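Local coordinates for glycosyl hydrolase (PDB 5NDX), which probably hydrolyses O-glycosidic bonds, as a family 39 glycoside hydrolase and a bacterial orthologue of human alpha-L-iduronidase, at residues 142-148 and 180-186; 195-199 and 211-217; 219-223 and 238-242. The protein carries 2 engineered substitutions. All coordinates share one frame; numbering follows the deposited sequence.

The three contacts follow one another along the TIM barrel. Interaction 1 pairs two neighbouring strands and the loops leaving them, interaction 2 packs a helix on the approach to the next strand, and interaction 3 ties the loop beyond that strand to its following helix. Centres of interactions 1 and 3 lie about 14 Å apart, and both touch one bound ligand; Thr-184 O and His-220 N, 2.9 Å apart, probably form a hydrogen bond. Interaction 1 holds Gln-146, at the predicted proton-donor position, its side chain about 7 Å from that of Lys-222 in interaction 3. Interaction 2, centred about 12 Å from interaction 1, meets a second ligand through Tyr-216, whose OH lies 3.3 Å from Glu-142 CG.

Interaction 1. Residues 142-148 and 180-186; sequences ETTNQAD and GGPGTAR. Engineered in segment 142-148: Gln-146 (natural residue Glu). With 8U8 ((2~{R},3~{S},4~{S},5~{R},6~{S})-6-(4-methyl-2-oxidanylidene-chromen-7-yl)oxy-3,4,5-tris(oxidanyl)oxane-2-carboxylic acid), chain M.
Asp-148 receives two successive backbone amides of the facing turn. OD1 accepts from Ala-185 N at 3.0 Å through its syn lone pair, almost straight at 174°, and OD2 takes Arg-186 N at 3.1 Å. OD2 is also bonded to Ser-189 OG, so a short acid suits the place. Arg-186, bent at chi3 (-57°), curls back to give a weak 2.8 Å bond from NH2 to Asp-148 O. Backbone pairing starts the contact: Glu-142 and Gly-180 bridge neighbouring parallel strands, Thr-143 N donating to Gly-180 O at 3.0 Å. Steric fit accounts for two glycines, since a CB on Gly-181 would collide with Thr-143 CG2 and one on Gly-183 would crowd Glu-142 OE2. Ala-185 CB, small enough to fit beside the coumarin, touches Gln-146 CG at 3.5 Å. Arg-57 forms a salt bridge with Glu-142 and binds Asn-145 OD1. Toward the ligand, Asn-145 ND2 and the engineered Gln-146 NE2 both donate to O3. Gln-146 replaces a natural glutamate, the predicted proton donor; an asparagine precedes it just after the fourth strand, as in clan GH-A. Gln-146 NE2 lies 2.9 Å from ligand O2, the glycosidic oxygen, consistent with the natural residue protonating the leaving group.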
loop_
_atom_site.group_PDB
_atom_site.type_symbol
_atom_site.label_atom_id
_atom_site.label_comp_id
_atom_site.label_asym_id
_atom_site.label_seq_id
_atom_site.Cartn_x
_atom_site.Cartn_y
_atom_site.Cartn_z
ATOM N N GLU A 142 -1.772 16.854 -6.731
ATOM C CA GLU A 142 -0.602 17.336 -6.002
ATOM C C GLU A 142 0.345 18.063 -6.916
ATOM O O GLU A 142 0.444 17.749 -8.106
ATOM C CB GLU A 142 0.207 16.151 -5.414
ATOM C CG GLU A 142 1.010 16.568 -4.213
ATOM C CD GLU A 142 1.855 15.456 -3.622
ATOM O OE1 GLU A 142 2.108 14.485 -4.332
ATOM O OE2 GLU A 142 2.285 15.580 -2.469
ATOM N N THR A 143 1.090 18.980 -6.339
ATOM C CA THR A 143 2.240 19.558 -7.040
ATOM C C THR A 143 3.291 18.508 -7.385
ATOM O O THR A 143 3.401 17.432 -6.764
ATOM C CB THR A 143 3.051 20.517 -6.173
ATOM O OG1 THR A 143 3.474 19.793 -5.000
ATOM C CG2 THR A 143 2.267 21.724 -5.818
ATOM N N THR A 144 4.085 18.917 -8.360
ATOM C CA THR A 144 5.171 18.171 -8.941
ATOM C C THR A 144 6.110 17.902 -7.828
ATOM O O THR A 144 6.362 18.752 -6.943
ATOM C CB THR A 144 5.892 18.993 -10.094
ATOM O OG1 THR A 144 6.502 18.129 -11.060
ATOM C CG2 THR A 144 6.930 19.981 -9.536
ATOM N N ASN A 145 6.669 16.723 -7.936
ATOM C CA ASN A 145 7.437 16.127 -6.877
ATOM C C ASN A 145 8.689 16.974 -6.575
ATOM O O ASN A 145 9.183 17.763 -7.432
ATOM C CB ASN A 145 7.826 14.702 -7.273
ATOM C CG ASN A 145 8.500 13.951 -6.144
ATOM O OD1 ASN A 145 7.939 13.825 -5.033
ATOM N ND2 ASN A 145 9.744 13.494 -6.400
ATOM N N GLN A 146 9.152 16.816 -5.332
ATOM C CA GLN A 146 10.226 17.584 -4.790
ATOM C C GLN A 146 9.965 19.013 -5.251
ATOM O O GLN A 146 8.990 19.639 -4.812
ATOM C CB GLN A 146 11.596 17.022 -5.223
ATOM C CG GLN A 146 12.202 16.018 -4.247
ATOM C CD GLN A 146 12.160 14.561 -4.716
ATOM O OE1 GLN A 146 12.609 14.235 -5.819
ATOM N NE2 GLN A 146 11.653 13.679 -3.864
ATOM N N ALA A 147 10.732 19.445 -6.241
ATOM C CA ALA A 147 11.016 20.843 -6.473
ATOM C C ALA A 147 12.153 21.443 -5.583
ATOM O O ALA A 147 12.713 22.493 -5.914
ATOM C CB ALA A 147 9.761 21.708 -6.471
ATOM N N ASP A 148 12.514 20.770 -4.493
ATOM C CA ASP A 148 13.694 21.123 -3.690
ATOM C C ASP A 148 14.738 19.991 -3.825
ATOM O O ASP A 148 15.169 19.412 -2.833
ATOM C CB ASP A 148 13.277 21.403 -2.236
ATOM C CG ASP A 148 12.830 20.202 -1.544
ATOM O OD1 ASP A 148 12.355 19.267 -2.181
ATOM O OD2 ASP A 148 12.910 20.184 -0.357
ATOM N N GLY A 180 -3.004 20.165 -3.468
ATOM C CA GLY A 180 -2.074 20.364 -2.370
ATOM C C GLY A 180 -0.651 20.194 -2.781
ATOM O O GLY A 180 -0.346 19.962 -3.953
ATOM N N GLY A 181 0.229 20.350 -1.800
ATOM C CA GLY A 181 1.643 20.345 -2.049
ATOM C C GLY A 181 2.384 20.811 -0.830
ATOM O O GLY A 181 1.786 20.939 0.241
ATOM N N PRO A 182 3.666 21.076 -0.956
ATOM C CA PRO A 182 4.470 20.980 -2.183
ATOM C C PRO A 182 5.136 19.623 -2.474
ATOM O O PRO A 182 5.828 19.495 -3.483
ATOM C CB PRO A 182 5.579 22.011 -1.934
ATOM C CG PRO A 182 5.715 22.068 -0.433
ATOM C CD PRO A 182 4.418 21.621 0.187
ATOM N N GLY A 183 4.929 18.610 -1.640
ATOM C CA GLY A 183 5.651 17.339 -1.813
ATOM C C GLY A 183 7.178 17.469 -1.793
ATOM O O GLY A 183 7.880 16.868 -2.620
ATOM N N THR A 184 7.675 18.264 -0.852
ATOM C CA THR A 184 9.099 18.541 -0.720
ATOM C C THR A 184 9.841 17.436 0.039
ATOM O O THR A 184 9.272 16.788 0.936
ATOM C CB THR A 184 9.336 19.913 -0.039
ATOM O OG1 THR A 184 8.380 20.121 1.010
ATOM C CG2 THR A 184 9.203 21.038 -1.076
ATOM N N ALA A 185 11.112 17.247 -0.322
ATOM C CA ALA A 185 11.925 16.164 0.225
ATOM C C ALA A 185 12.690 16.541 1.501
ATOM O O ALA A 185 13.007 15.671 2.297
ATOM C CB ALA A 185 12.913 15.668 -0.818
ATOM N N ARG A 186 13.010 17.813 1.665
ATOM C CA ARG A 186 13.790 18.254 2.797
ATOM C C ARG A 186 13.001 19.126 3.735
ATOM O O ARG A 186 12.288 20.046 3.314
ATOM C CB ARG A 186 15.047 18.977 2.298
ATOM C CG ARG A 186 16.016 17.980 1.658
ATOM C CD ARG A 186 17.180 18.661 0.958
ATOM N NE ARG A 186 16.649 19.575 -0.042
ATOM C CZ ARG A 186 17.338 20.535 -0.657
ATOM N NH1 ARG A 186 18.640 20.718 -0.418
ATOM N NH2 ARG A 186 16.713 21.315 -1.543
HETATM C C15 8U8 M . 18.177 14.008 -4.809
HETATM C C13 8U8 M . 17.456 14.067 -3.596
HETATM C C14 8U8 M . 17.848 14.998 -2.630
HETATM C C16 8U8 M . 17.137 15.116 -1.432
HETATM O O9 8U8 M . 17.561 15.935 -0.618
HETATM O O8 8U8 M . 16.048 14.310 -1.164
HETATM C C11 8U8 M . 15.565 13.467 -2.134
HETATM C C10 8U8 M . 14.381 12.764 -1.888
HETATM C C12 8U8 M . 16.273 13.325 -3.359
HETATM C C7 8U8 M . 15.722 12.473 -4.335
HETATM C C8 8U8 M . 14.534 11.776 -4.087
HETATM C C9 8U8 M . 13.859 11.904 -2.861
HETATM O O2 8U8 M . 12.666 11.265 -2.584
HETATM C C5 8U8 M . 12.231 9.999 -3.217
HETATM O O1 8U8 M . 13.317 9.060 -3.163
HETATM C C1 8U8 M . 13.259 7.950 -3.973
HETATM C C6 8U8 M . 13.786 6.937 -3.129
HETATM O O7 8U8 M . 14.317 5.988 -3.694
HETATM O O6 8U8 M . 13.633 7.097 -1.931
HETATM C C2 8U8 M . 11.841 7.448 -4.383
HETATM O O5 8U8 M . 11.253 6.750 -3.265
HETATM C C3 8U8 M . 10.895 8.601 -4.938
HETATM O O4 8U8 M . 10.650 8.399 -6.286
HETATM C C4 8U8 M . 11.508 10.017 -4.696
HETATM O O3 8U8 M . 10.440 11.027 -4.914
#

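Interaction 2. Residues 195-199 and 211-217; sequences LMAHC and PPRIDYI. With 8U8 ((2~{R},3~{S},4~{S},5~{R},6~{S})-6-(4-methyl-2-oxidanylidene-chromen-7-yl)oxy-3,4,5-tris(oxidanyl)oxane-2-carboxylic acid), chain N.
His-198 and Pro-212 meet at about a right angle, the imidazole CE1 lying 3.4 Å from Pro-212 CD. CG of His-198 stands anti to its backbone N (chi1 -169°), which swings the ring off the helix toward the proline; the rigid pyrrolidine ring offers it the CG and CD methylenes. Next along, Cys-199 lays CB on Ile-214 CG2 at 3.8 Å, while Leu-195 and Ile-214 reach for each other tip to tip through their CD1 methyls, 4.0 Å apart. In this beta-alpha-beta unit of the TIM barrel, formed by strand 179-184, helix 190-200 and strand 216-219, the branched Leu-195 and Ile-214 and the small Cys-199 pack between the helix and the approach to strand 216-219. Met-196, bent at chi2 and chi3, crosses Ile-217 obliquely, and its CE is pressed tightly onto Ile-217 CD1 at 3.2 Å. At the helix end a water donates to Cys-199 O at 2.7 Å. Tyr-216 turns from the helix: its ring receives the ligand's methyl carbon C15 over one face, 3.9 Å above the plane, and its OH bonds Phe-141 O. Replaced by an alanine, it would probably leave the coumarin's methyl without the ring face beneath it and Phe-141 O without this donor.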
loop_
_atom_site.group_PDB
_atom_site.type_symbol
_atom_site.label_atom_id
_atom_site.label_comp_id
_atom_site.label_asym_id
_atom_site.label_seq_id
_atom_site.Cartn_x
_atom_site.Cartn_y
_atom_site.Cartn_z
ATOM N N LEU A 195 6.111 28.195 -0.521
ATOM C CA LEU A 195 4.746 27.883 -0.964
ATOM C C LEU A 195 3.756 28.218 0.143
ATOM O O LEU A 195 2.641 28.681 -0.097
ATOM C CB LEU A 195 4.631 26.427 -1.383
ATOM C CG LEU A 195 3.500 25.899 -2.297
ATOM C CD1 LEU A 195 2.554 24.939 -1.597
ATOM C CD2 LEU A 195 2.718 26.935 -3.075
ATOM N N MET A 196 4.176 27.962 1.369
ATOM C CA MET A 196 3.359 28.259 2.524
ATOM C C MET A 196 3.111 29.774 2.636
ATOM O O MET A 196 1.976 30.180 2.866
ATOM C CB MET A 196 4.039 27.718 3.790
ATOM C CG MET A 196 4.207 26.176 3.802
ATOM S SD MET A 196 2.848 25.185 3.122
ATOM C CE MET A 196 1.960 25.191 4.588
ATOM N N ALA A 197 4.174 30.577 2.473
ATOM C CA ALA A 197 4.046 32.048 2.428
ATOM C C ALA A 197 3.090 32.460 1.308
ATOM O O ALA A 197 2.125 33.184 1.542
ATOM C CB ALA A 197 5.413 32.717 2.249
ATOM N N HIS A 198 3.325 31.925 0.113
ATOM C CA HIS A 198 2.444 32.197 -1.026
ATOM C C HIS A 198 0.993 31.845 -0.806
ATOM O O HIS A 198 0.105 32.598 -1.216
ATOM C CB HIS A 198 2.963 31.476 -2.258
ATOM C CG HIS A 198 2.293 31.889 -3.520
ATOM N ND1 HIS A 198 1.435 31.064 -4.200
ATOM C CD2 HIS A 198 2.354 33.042 -4.233
ATOM C CE1 HIS A 198 0.981 31.689 -5.266
ATOM N NE2 HIS A 198 1.523 32.893 -5.313
ATOM N N CYS A 199 0.722 30.699 -0.189
ATOM C CA CYS A 199 -0.673 30.271 0.045
ATOM C C CYS A 199 -1.315 30.956 1.249
ATOM O O CYS A 199 -2.524 30.974 1.361
ATOM C CB CYS A 199 -0.758 28.734 0.213
ATOM S SG CYS A 199 -0.453 27.845 -1.339
ATOM N N PRO A 211 -4.633 34.540 -2.347
ATOM C CA PRO A 211 -3.747 33.394 -2.564
ATOM C C PRO A 211 -4.471 32.222 -3.223
ATOM O O PRO A 211 -5.668 32.051 -3.013
ATOM C CB PRO A 211 -3.291 33.033 -1.145
ATOM C CG PRO A 211 -4.425 33.467 -0.282
ATOM C CD PRO A 211 -5.056 34.669 -0.938
ATOM N N PRO A 212 -3.752 31.416 -4.027
ATOM C CA PRO A 212 -4.369 30.170 -4.506
ATOM C C PRO A 212 -4.709 29.241 -3.331
ATOM O O PRO A 212 -4.045 29.279 -2.290
ATOM C CB PRO A 212 -3.272 29.562 -5.377
ATOM C CG PRO A 212 -2.025 30.018 -4.724
ATOM C CD PRO A 212 -2.308 31.442 -4.325
ATOM N N ARG A 213 -5.788 28.493 -3.472
ATOM C CA ARG A 213 -6.223 27.575 -2.422
ATOM C C ARG A 213 -5.198 26.442 -2.213
ATOM O O ARG A 213 -4.411 26.109 -3.122
ATOM C CB ARG A 213 -7.584 26.981 -2.755
ATOM C CG ARG A 213 -7.612 26.076 -3.985
ATOM C CD ARG A 213 -9.016 25.497 -4.156
ATOM N NE ARG A 213 -9.163 24.912 -5.493
ATOM C CZ ARG A 213 -9.000 23.617 -5.810
ATOM N NH1 ARG A 213 -8.695 22.699 -4.879
ATOM N NH2 ARG A 213 -9.165 23.231 -7.078
ATOM N N ILE A 214 -5.204 25.901 -1.004
ATOM C CA ILE A 214 -4.445 24.698 -0.678
ATOM C C ILE A 214 -5.310 23.869 0.262
ATOM O O ILE A 214 -5.768 24.354 1.299
ATOM C CB ILE A 214 -3.038 25.015 -0.121
ATOM C CG1 ILE A 214 -2.259 23.711 0.135
ATOM C CG2 ILE A 214 -3.111 25.844 1.151
ATOM C CD1 ILE A 214 -0.755 23.904 0.309
ATOM N N ASP A 215 -5.584 22.633 -0.143
ATOM C CA ASP A 215 -6.478 21.758 0.597
ATOM C C ASP A 215 -5.725 20.830 1.534
ATOM O O ASP A 215 -6.326 20.284 2.419
ATOM C CB ASP A 215 -7.307 20.961 -0.374
ATOM C CG ASP A 215 -8.208 21.862 -1.235
ATOM O OD1 ASP A 215 -8.947 22.646 -0.643
ATOM O OD2 ASP A 215 -8.151 21.819 -2.475
ATOM N N TYR A 216 -4.420 20.661 1.338
ATOM C CA TYR A 216 -3.599 19.814 2.244
ATOM C C TYR A 216 -2.139 20.171 2.053
ATOM O O TYR A 216 -1.738 20.647 0.990
ATOM C CB TYR A 216 -3.884 18.293 2.020
ATOM C CG TYR A 216 -3.440 17.823 0.667
ATOM C CD1 TYR A 216 -2.132 17.445 0.449
ATOM C CD2 TYR A 216 -4.305 17.839 -0.428
ATOM C CE1 TYR A 216 -1.687 17.043 -0.818
ATOM C CE2 TYR A 216 -3.877 17.458 -1.687
ATOM C CZ TYR A 216 -2.557 17.040 -1.877
ATOM O OH TYR A 216 -2.071 16.667 -3.124
ATOM N N ILE A 217 -1.341 19.896 3.075
ATOM C CA ILE A 217 0.074 20.110 3.032
ATOM C C ILE A 217 0.805 18.769 2.966
ATOM O O ILE A 217 0.626 17.923 3.837
ATOM C CB ILE A 217 0.505 20.922 4.268
ATOM C CG1 ILE A 217 -0.153 22.315 4.212
ATOM C CG2 ILE A 217 2.012 21.082 4.290
ATOM C CD1 ILE A 217 -0.197 23.008 5.544
HETATM C C15 8U8 N . -3.722 13.628 -0.307
HETATM C C13 8U8 N . -4.778 13.585 0.607
HETATM C C14 8U8 N . -5.240 14.757 1.192
HETATM C C16 8U8 N . -6.338 14.726 2.040
HETATM O O9 8U8 N . -6.698 15.759 2.589
HETATM O O8 8U8 N . -6.923 13.542 2.366
HETATM C C11 8U8 N . -6.521 12.402 1.769
HETATM C C10 8U8 N . -7.243 11.279 2.089
HETATM C C12 8U8 N . -5.445 12.390 0.892
HETATM C C7 8U8 N . -5.107 11.168 0.310
HETATM C C8 8U8 N . -5.830 10.027 0.638
HETATM C C9 8U8 N . -6.912 10.068 1.521
HETATM O O2 8U8 N . -7.602 8.915 1.796
HETATM C C5 8U8 N . -8.954 9.013 2.317
HETATM O O1 8U8 N . -8.708 9.103 3.731
HETATM C C1 8U8 N . -9.844 9.075 4.626
HETATM C C6 8U8 N . -10.770 10.326 4.423
HETATM O O7 8U8 N . -10.279 11.370 3.951
HETATM O O6 8U8 N . -11.972 10.178 4.691
HETATM C C2 8U8 N . -10.573 7.763 4.345
HETATM O O5 8U8 N . -11.737 7.583 5.210
HETATM C C3 8U8 N . -10.983 7.693 2.856
HETATM O O4 8U8 N . -11.568 6.437 2.634
HETATM C C4 8U8 N . -9.742 7.798 1.969
HETATM O O3 8U8 N . -10.087 7.845 0.583
HETATM O O HOH W 1 -4.516 29.529 0.200
#

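Interaction 3. Residues 219-223 and 238-242; sequences IHEKG and IVDRT. With 8U8 ((2~{R},3~{S},4~{S},5~{R},6~{S})-6-(4-methyl-2-oxidanylidene-chromen-7-yl)oxy-3,4,5-tris(oxidanyl)oxane-2-carboxylic acid), chain M.
Arg-241 reaches from helix 235-252 to the loop at Glu-221 and Lys-222, and most of its chain runs along that loop. CB starts beside the carboxylate, 4.0 Å from Glu-221 CD. The chain runs out to CD, which passes 3.9 Å from Glu-221 OE1, and then bends at chi3 (-53°), bringing the guanidinium round to that oxygen. NE donates to Glu-221 OE1 at 2.8 Å, and NH2 reaches the same atom at 3.0 Å, so the salt bridge is a side-on grip of two nitrogens on one oxygen. OE1 lies in the guanidinium plane, but the carboxylate plane is turned 59° from it, and both donors approach OE1 from one face of the acid. NH2 has a second acceptor, Lys-222 O at 2.8 Å, and NH1 donates to a water that also lies near Gly-223 O. Arginine suits this place because its several N-H groups can serve a side chain and the backbone together.

This is the strand-to-helix connection of a TIM barrel, where the loop after strand 216-219 carries pocket residues and the following helix is tied to it through Arg-241. Glu-221, whose OE2 is bonded to Thr-187 OG1, faces the helix; the next side chain, Lys-222, leads away from it in an extended run to the ligand, and NZ donates to the carboxylate oxygen O6 at 2.9 Å. Asp-267 and Glu-265 also form salt bridges with this ammonium, which probably steadies its charge. Ile-238 supplies the apolar part of the contact: CG2 lies against Glu-221 CB, and CD1 comes within 3.6 Å of Gly-223 N. Thr-242 turns OG1 back to Ile-238 O, which also accepts Thr-242 N from the opposite face of the carbonyl plane.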
loop_
_atom_site.group_PDB
_atom_site.type_symbol
_atom_site.label_atom_id
_atom_site.label_comp_id
_atom_site.label_asym_id
_atom_site.label_seq_id
_atom_site.Cartn_x
_atom_site.Cartn_y
_atom_site.Cartn_z
ATOM N N ILE A 219 4.531 16.611 2.515
ATOM C CA ILE A 219 5.978 16.488 2.561
ATOM C C ILE A 219 6.386 15.017 2.463
ATOM O O ILE A 219 5.521 14.153 2.652
ATOM C CB ILE A 219 6.520 17.052 3.890
ATOM C CG1 ILE A 219 5.897 16.370 5.092
ATOM C CG2 ILE A 219 6.245 18.550 3.976
ATOM C CD1 ILE A 219 6.469 16.875 6.405
ATOM N N HIS A 220 7.660 14.735 2.145
ATOM C CA HIS A 220 8.226 13.409 2.350
ATOM C C HIS A 220 9.150 13.448 3.569
ATOM O O HIS A 220 10.035 14.290 3.657
ATOM C CB HIS A 220 9.198 12.850 1.285
ATOM C CG HIS A 220 8.975 13.272 -0.097
ATOM N ND1 HIS A 220 7.732 13.553 -0.603
ATOM C CD2 HIS A 220 9.843 13.387 -1.123
ATOM C CE1 HIS A 220 7.828 13.811 -1.887
ATOM N NE2 HIS A 220 9.102 13.769 -2.217
ATOM N N GLU A 221 8.988 12.472 4.418
ATOM C CA GLU A 221 9.879 12.258 5.556
ATOM C C GLU A 221 10.126 10.759 5.665
ATOM O O GLU A 221 9.181 9.962 5.778
ATOM C CB GLU A 221 9.278 12.811 6.857
ATOM C CG GLU A 221 9.053 14.333 6.912
ATOM C CD GLU A 221 10.351 15.154 6.858
ATOM O OE1 GLU A 221 11.468 14.547 6.878
ATOM O OE2 GLU A 221 10.258 16.420 6.769
ATOM N N LYS A 222 11.392 10.398 5.624
ATOM C CA LYS A 222 11.863 9.026 5.609
ATOM C C LYS A 222 12.750 8.723 6.778
ATOM O O LYS A 222 13.279 9.614 7.442
ATOM C CB LYS A 222 12.585 8.749 4.292
ATOM C CG LYS A 222 11.697 9.097 3.109
ATOM C CD LYS A 222 12.065 8.350 1.836
ATOM C CE LYS A 222 11.355 8.868 0.563
ATOM N NZ LYS A 222 11.185 7.796 -0.483
ATOM N N GLY A 223 12.893 7.442 7.056
ATOM C CA GLY A 223 13.545 7.019 8.292
ATOM C C GLY A 223 15.052 7.228 8.395
ATOM O O GLY A 223 15.577 7.458 9.469
ATOM N N ILE A 238 10.738 10.482 12.100
ATOM C CA ILE A 238 9.801 10.827 11.045
ATOM C C ILE A 238 8.664 11.650 11.647
ATOM O O ILE A 238 8.324 12.695 11.138
ATOM C CB ILE A 238 9.237 9.586 10.320
ATOM C CG1 ILE A 238 10.357 8.856 9.550
ATOM C CG2 ILE A 238 8.104 9.980 9.374
ATOM C CD1 ILE A 238 9.955 7.452 9.068
ATOM N N VAL A 239 8.090 11.160 12.728
ATOM C CA VAL A 239 7.065 11.884 13.465
ATOM C C VAL A 239 7.626 13.204 14.070
ATOM O O VAL A 239 6.942 14.227 14.044
ATOM C CB VAL A 239 6.469 11.024 14.576
ATOM C CG1 VAL A 239 5.645 11.884 15.540
ATOM C CG2 VAL A 239 5.616 9.937 13.960
ATOM N N ASP A 240 8.845 13.180 14.589
ATOM C CA ASP A 240 9.451 14.399 15.146
ATOM C C ASP A 240 9.557 15.485 14.077
ATOM O O ASP A 240 9.167 16.642 14.326
ATOM C CB ASP A 240 10.845 14.147 15.747
ATOM C CG ASP A 240 10.815 13.181 16.908
ATOM O OD1 ASP A 240 9.746 13.002 17.530
ATOM O OD2 ASP A 240 11.864 12.567 17.183
ATOM N N ARG A 241 10.061 15.135 12.897
ATOM C CA ARG A 241 10.196 16.153 11.869
ATOM C C ARG A 241 8.854 16.640 11.350
ATOM O O ARG A 241 8.728 17.817 11.029
ATOM C CB ARG A 241 11.152 15.742 10.749
ATOM C CG ARG A 241 12.602 15.533 11.253
ATOM C CD ARG A 241 13.558 15.444 10.075
ATOM N NE ARG A 241 13.105 14.427 9.136
ATOM C CZ ARG A 241 13.315 13.130 9.288
ATOM N NH1 ARG A 241 14.007 12.681 10.325
ATOM N NH2 ARG A 241 12.843 12.272 8.372
ATOM N N THR A 242 7.847 15.765 11.305
ATOM C CA THR A 242 6.498 16.160 10.890
ATOM C C THR A 242 5.898 17.179 11.870
ATOM O O THR A 242 5.280 18.162 11.452
ATOM C CB THR A 242 5.575 14.920 10.722
ATOM O OG1 THR A 242 6.197 14.018 9.795
ATOM C CG2 THR A 242 4.180 15.316 10.203
HETATM C C15 8U8 M . 18.177 14.008 -4.809
HETATM C C13 8U8 M . 17.456 14.067 -3.596
HETATM C C14 8U8 M . 17.848 14.998 -2.630
HETATM C C16 8U8 M . 17.137 15.116 -1.432
HETATM O O9 8U8 M . 17.561 15.935 -0.618
HETATM O O8 8U8 M . 16.048 14.310 -1.164
HETATM C C11 8U8 M . 15.565 13.467 -2.134
HETATM C C10 8U8 M . 14.381 12.764 -1.888
HETATM C C12 8U8 M . 16.273 13.325 -3.359
HETATM C C7 8U8 M . 15.722 12.473 -4.335
HETATM C C8 8U8 M . 14.534 11.776 -4.087
HETATM C C9 8U8 M . 13.859 11.904 -2.861
HETATM O O2 8U8 M . 12.666 11.265 -2.584
HETATM C C5 8U8 M . 12.231 9.999 -3.217
HETATM O O1 8U8 M . 13.317 9.060 -3.163
HETATM C C1 8U8 M . 13.259 7.950 -3.973
HETATM C C6 8U8 M . 13.786 6.937 -3.129
HETATM O O7 8U8 M . 14.317 5.988 -3.694
HETATM O O6 8U8 M . 13.633 7.097 -1.931
HETATM C C2 8U8 M . 11.841 7.448 -4.383
HETATM O O5 8U8 M . 11.253 6.750 -3.265
HETATM C C3 8U8 M . 10.895 8.601 -4.938
HETATM O O4 8U8 M . 10.650 8.399 -6.286
HETATM C C4 8U8 M . 11.508 10.017 -4.696
HETATM O O3 8U8 M . 10.440 11.027 -4.914
HETATM O O HOH W 2 14.102 9.752 10.592
#